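PDB 2E9Y: carbamate kinase from Aeropyrum pernix, which probably catalyses the reversible transfer of a phosphate group between ATP and carbamate. Local coordinates for residues 214-226 against 277-289. Sequence-based numbering, arbitrary orientation.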
# COMPACT_ATOMS: atom_id res chain seq x y z
N VAL A 214 -14.95 -7.27 -0.10
CA VAL A 214 -15.13 -8.43 0.77
C VAL A 214 -15.37 -7.90 2.17
O VAL A 214 -14.67 -6.99 2.62
CB VAL A 214 -13.87 -9.33 0.74
CG1 VAL A 214 -14.01 -10.47 1.74
CG2 VAL A 214 -13.66 -9.86 -0.66
N ASP A 215 -16.37 -8.45 2.86
CA ASP A 215 -16.69 -8.03 4.22
C ASP A 215 -15.46 -8.23 5.10
O ASP A 215 -14.91 -9.33 5.18
CB ASP A 215 -17.86 -8.85 4.77
CG ASP A 215 -18.31 -8.37 6.12
OD1 ASP A 215 -17.69 -8.75 7.13
OD2 ASP A 215 -19.29 -7.59 6.17
N LYS A 216 -15.03 -7.16 5.77
CA LYS A 216 -13.83 -7.25 6.61
C LYS A 216 -13.97 -8.18 7.80
O LYS A 216 -12.99 -8.75 8.27
CB LYS A 216 -13.43 -5.85 7.09
CG LYS A 216 -14.43 -5.16 8.00
CD LYS A 216 -14.14 -5.44 9.46
CE LYS A 216 -14.94 -4.52 10.37
NZ LYS A 216 -14.61 -4.75 11.79
N ASP A 217 -15.19 -8.35 8.30
CA ASP A 217 -15.39 -9.23 9.45
C ASP A 217 -15.36 -10.69 9.02
O ASP A 217 -14.71 -11.52 9.67
CB ASP A 217 -16.69 -8.88 10.16
CG ASP A 217 -16.64 -7.51 10.80
OD1 ASP A 217 -15.66 -7.25 11.53
OD2 ASP A 217 -17.55 -6.68 10.56
N LEU A 218 -16.04 -11.01 7.93
CA LEU A 218 -16.04 -12.39 7.42
C LEU A 218 -14.61 -12.78 7.06
O LEU A 218 -14.16 -13.89 7.35
CB LEU A 218 -16.94 -12.51 6.19
CG LEU A 218 -18.43 -12.20 6.42
CD1 LEU A 218 -19.21 -12.50 5.15
CD2 LEU A 218 -18.94 -13.04 7.59
N ALA A 219 -13.90 -11.85 6.42
CA ALA A 219 -12.52 -12.10 6.02
C ALA A 219 -11.60 -12.28 7.23
O ALA A 219 -10.75 -13.17 7.24
CB ALA A 219 -12.00 -10.96 5.15
N SER A 220 -11.78 -11.45 8.25
CA SER A 220 -10.97 -11.53 9.47
C SER A 220 -11.20 -12.85 10.18
O SER A 220 -10.28 -13.43 10.75
CB SER A 220 -11.31 -10.38 10.42
OG SER A 220 -10.93 -9.13 9.87
N SER A 221 -12.44 -13.33 10.15
CA SER A 221 -12.77 -14.60 10.78
C SER A 221 -12.02 -15.71 10.06
O SER A 221 -11.39 -16.57 10.69
CB SER A 221 -14.28 -14.86 10.70
OG SER A 221 -14.64 -16.05 11.38
N LEU A 222 -12.08 -15.70 8.74
CA LEU A 222 -11.38 -16.70 7.94
C LEU A 222 -9.88 -16.64 8.22
O LEU A 222 -9.23 -17.68 8.33
CB LEU A 222 -11.65 -16.47 6.45
CG LEU A 222 -10.93 -17.41 5.48
CD1 LEU A 222 -11.30 -18.86 5.77
CD2 LEU A 222 -11.30 -17.03 4.06
N LEU A 223 -9.32 -15.44 8.33
CA LEU A 223 -7.89 -15.29 8.60
C LEU A 223 -7.54 -15.91 9.95
O LEU A 223 -6.53 -16.61 10.07
CB LEU A 223 -7.49 -13.81 8.62
CG LEU A 223 -6.01 -13.54 8.93
CD1 LEU A 223 -5.13 -14.21 7.88
CD2 LEU A 223 -5.74 -12.03 8.94
N ALA A 224 -8.36 -15.64 10.96
CA ALA A 224 -8.13 -16.17 12.30
C ALA A 224 -8.09 -17.69 12.26
O ALA A 224 -7.24 -18.33 12.89
CB ALA A 224 -9.23 -15.69 13.26
N THR A 225 -9.01 -18.27 11.51
CA THR A 225 -9.08 -19.72 11.36
C THR A 225 -7.85 -20.27 10.64
O THR A 225 -7.28 -21.27 11.07
CB THR A 225 -10.35 -20.13 10.59
OG1 THR A 225 -11.51 -19.83 11.38
CG2 THR A 225 -10.33 -21.62 10.26
N GLN A 226 -7.42 -19.60 9.57
CA GLN A 226 -6.27 -20.08 8.81
C GLN A 226 -4.93 -19.87 9.54
O GLN A 226 -3.93 -20.52 9.26
CB GLN A 226 -6.27 -19.39 7.44
CG GLN A 226 -7.49 -19.75 6.59
CD GLN A 226 -7.24 -19.40 5.14
OE1 GLN A 226 -6.83 -18.31 4.77
NE2 GLN A 226 -7.59 -20.38 4.27
N PRO A 277 -23.09 -9.35 9.83
CA PRO A 277 -21.82 -9.95 9.38
C PRO A 277 -20.88 -10.27 10.53
O PRO A 277 -20.14 -11.25 10.47
CB PRO A 277 -21.25 -8.88 8.45
CG PRO A 277 -22.48 -8.27 7.86
CD PRO A 277 -23.37 -8.12 9.07
N LYS A 278 -20.91 -9.45 11.58
CA LYS A 278 -20.05 -9.67 12.73
C LYS A 278 -20.46 -10.93 13.49
O LYS A 278 -19.61 -11.71 13.92
CB LYS A 278 -20.09 -8.44 13.65
CG LYS A 278 -19.43 -7.21 13.03
CD LYS A 278 -19.64 -5.96 13.87
CE LYS A 278 -18.79 -4.81 13.35
NZ LYS A 278 -18.97 -4.60 11.89
N VAL A 279 -21.77 -11.13 13.63
CA VAL A 279 -22.27 -12.32 14.31
C VAL A 279 -21.94 -13.54 13.46
O VAL A 279 -21.51 -14.57 13.97
CB VAL A 279 -23.80 -12.24 14.55
CG1 VAL A 279 -24.36 -13.61 14.93
CG2 VAL A 279 -24.08 -11.24 15.66
N GLU A 280 -22.13 -13.42 12.15
CA GLU A 280 -21.85 -14.52 11.24
C GLU A 280 -20.37 -14.90 11.34
O GLU A 280 -20.02 -16.08 11.40
CB GLU A 280 -22.17 -14.13 9.79
CG GLU A 280 -22.13 -15.30 8.82
CD GLU A 280 -22.20 -14.87 7.37
OE1 GLU A 280 -23.01 -13.97 7.05
OE2 GLU A 280 -21.47 -15.44 6.54
N ALA A 281 -19.51 -13.89 11.35
CA ALA A 281 -18.07 -14.08 11.45
C ALA A 281 -17.68 -14.78 12.74
O ALA A 281 -16.90 -15.73 12.74
CB ALA A 281 -17.35 -12.73 11.36
N ALA A 282 -18.24 -14.32 13.86
CA ALA A 282 -17.96 -14.91 15.16
C ALA A 282 -18.37 -16.38 15.19
O ALA A 282 -17.62 -17.24 15.64
CB ALA A 282 -18.68 -14.14 16.26
N ILE A 283 -19.58 -16.66 14.70
CA ILE A 283 -20.09 -18.03 14.67
C ILE A 283 -19.19 -18.93 13.83
O ILE A 283 -18.84 -20.04 14.24
CB ILE A 283 -21.52 -18.09 14.10
CG1 ILE A 283 -22.50 -17.43 15.07
CG2 ILE A 283 -21.91 -19.54 13.83
CD1 ILE A 283 -23.91 -17.26 14.52
N SER A 284 -18.80 -18.45 12.65
CA SER A 284 -17.94 -19.23 11.76
C SER A 284 -16.63 -19.61 12.44
O SER A 284 -16.15 -20.74 12.30
CB SER A 284 -17.65 -18.44 10.48
OG SER A 284 -16.80 -19.16 9.61
N PHE A 285 -16.05 -18.67 13.18
CA PHE A 285 -14.79 -18.93 13.86
C PHE A 285 -14.97 -20.05 14.88
O PHE A 285 -14.17 -20.98 14.94
CB PHE A 285 -14.30 -17.66 14.58
CG PHE A 285 -12.98 -17.84 15.27
CD1 PHE A 285 -11.81 -17.98 14.54
CD2 PHE A 285 -12.91 -17.89 16.66
CE1 PHE A 285 -10.58 -18.17 15.17
CE2 PHE A 285 -11.69 -18.08 17.31
CZ PHE A 285 -10.52 -18.22 16.56
N VAL A 286 -16.02 -19.95 15.69
CA VAL A 286 -16.28 -20.98 16.69
C VAL A 286 -16.49 -22.35 16.04
O VAL A 286 -15.94 -23.35 16.50
CB VAL A 286 -17.52 -20.62 17.55
CG1 VAL A 286 -17.82 -21.76 18.52
CG2 VAL A 286 -17.26 -19.34 18.33
N GLU A 287 -17.29 -22.40 14.98
CA GLU A 287 -17.57 -23.66 14.30
C GLU A 287 -16.35 -24.29 13.64
O GLU A 287 -16.16 -25.51 13.70
CB GLU A 287 -18.66 -23.48 13.24
CG GLU A 287 -19.97 -22.92 13.79
CD GLU A 287 -21.03 -22.79 12.72
OE1 GLU A 287 -20.68 -22.36 11.60
OE2 GLU A 287 -22.20 -23.11 12.99
N ARG A 288 -15.51 -23.46 13.03
CA ARG A 288 -14.32 -23.97 12.34
C ARG A 288 -13.11 -24.24 13.22
O ARG A 288 -12.26 -25.06 12.87
CB ARG A 288 -13.91 -23.01 11.22
CG ARG A 288 -14.96 -22.85 10.14
CD ARG A 288 -14.40 -22.13 8.93
NE ARG A 288 -13.29 -22.86 8.33
CZ ARG A 288 -12.68 -22.51 7.20
NH1 ARG A 288 -13.07 -21.42 6.55
NH2 ARG A 288 -11.69 -23.24 6.73
N THR A 289 -13.01 -23.55 14.36
CA THR A 289 -11.86 -23.74 15.24
C THR A 289 -12.19 -24.32 16.60
O THR A 289 -11.35 -24.95 17.24
CB THR A 289 -11.12 -22.41 15.48
OG1 THR A 289 -11.90 -21.59 16.37
CG2 THR A 289 -10.89 -21.67 14.17
O HOH W 1 -13.74 -18.70 10.38
O HOH W 2 -9.53 -22.85 5.06
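Two neighbouring helices of the amino acid kinase fold, 216-226 and 275-289, run side by side here, and Ser-221 meets Ala-281 where they are packed closely. The axes lie 8.2 Å apart at 11°, nearly parallel, and the CA atoms of Leu-218 and Ala-281 come within 4.8 Å, a spacing that the small Ala-281 and Ser-221 allow. Ser-221 carries OG anti to its own N, which points the hydroxyl across the groove to donate to Ala-281 O at 2.7 Å. That carbonyl also takes the helical N-H of Phe-285, from the opposite face of its plane. Water 1 donates to Ser-221 OG and joins it to Thr-225 OG1.

At the N-terminal end, Lys-278 bends at its last torsion (chi4 51°) to bring NZ to Asp-217 OD2, 2.8 Å away on the syn side and tilted 23° out of the carboxylate plane. In the conformer given here, Lys-216 NZ takes OD1 and also bonds to Leu-11 O. An asparagine in place of Asp-217 would probably leave the ammonium of Lys-278 without its charged partner, next to Lys-216.

Both helices lie against the central sheet: Phe-285 and Ser-221 touch Leu-232 of strand 231-236, and Ala-224 reaches Val-8 of strand 6-10. Ala-224 CB also packs against Phe-285 CE1 at 3.4 Å. In the conformers given, Leu-218 CD2 lies against Glu-280, whose OE2 is salt-bridged to Arg-169, and near the C-terminal end Thr-225 CG2 sits over one face of the Arg-288 guanidinium, offset toward its rim, while water 2 links Arg-288 NH2 to Gln-226 NE2.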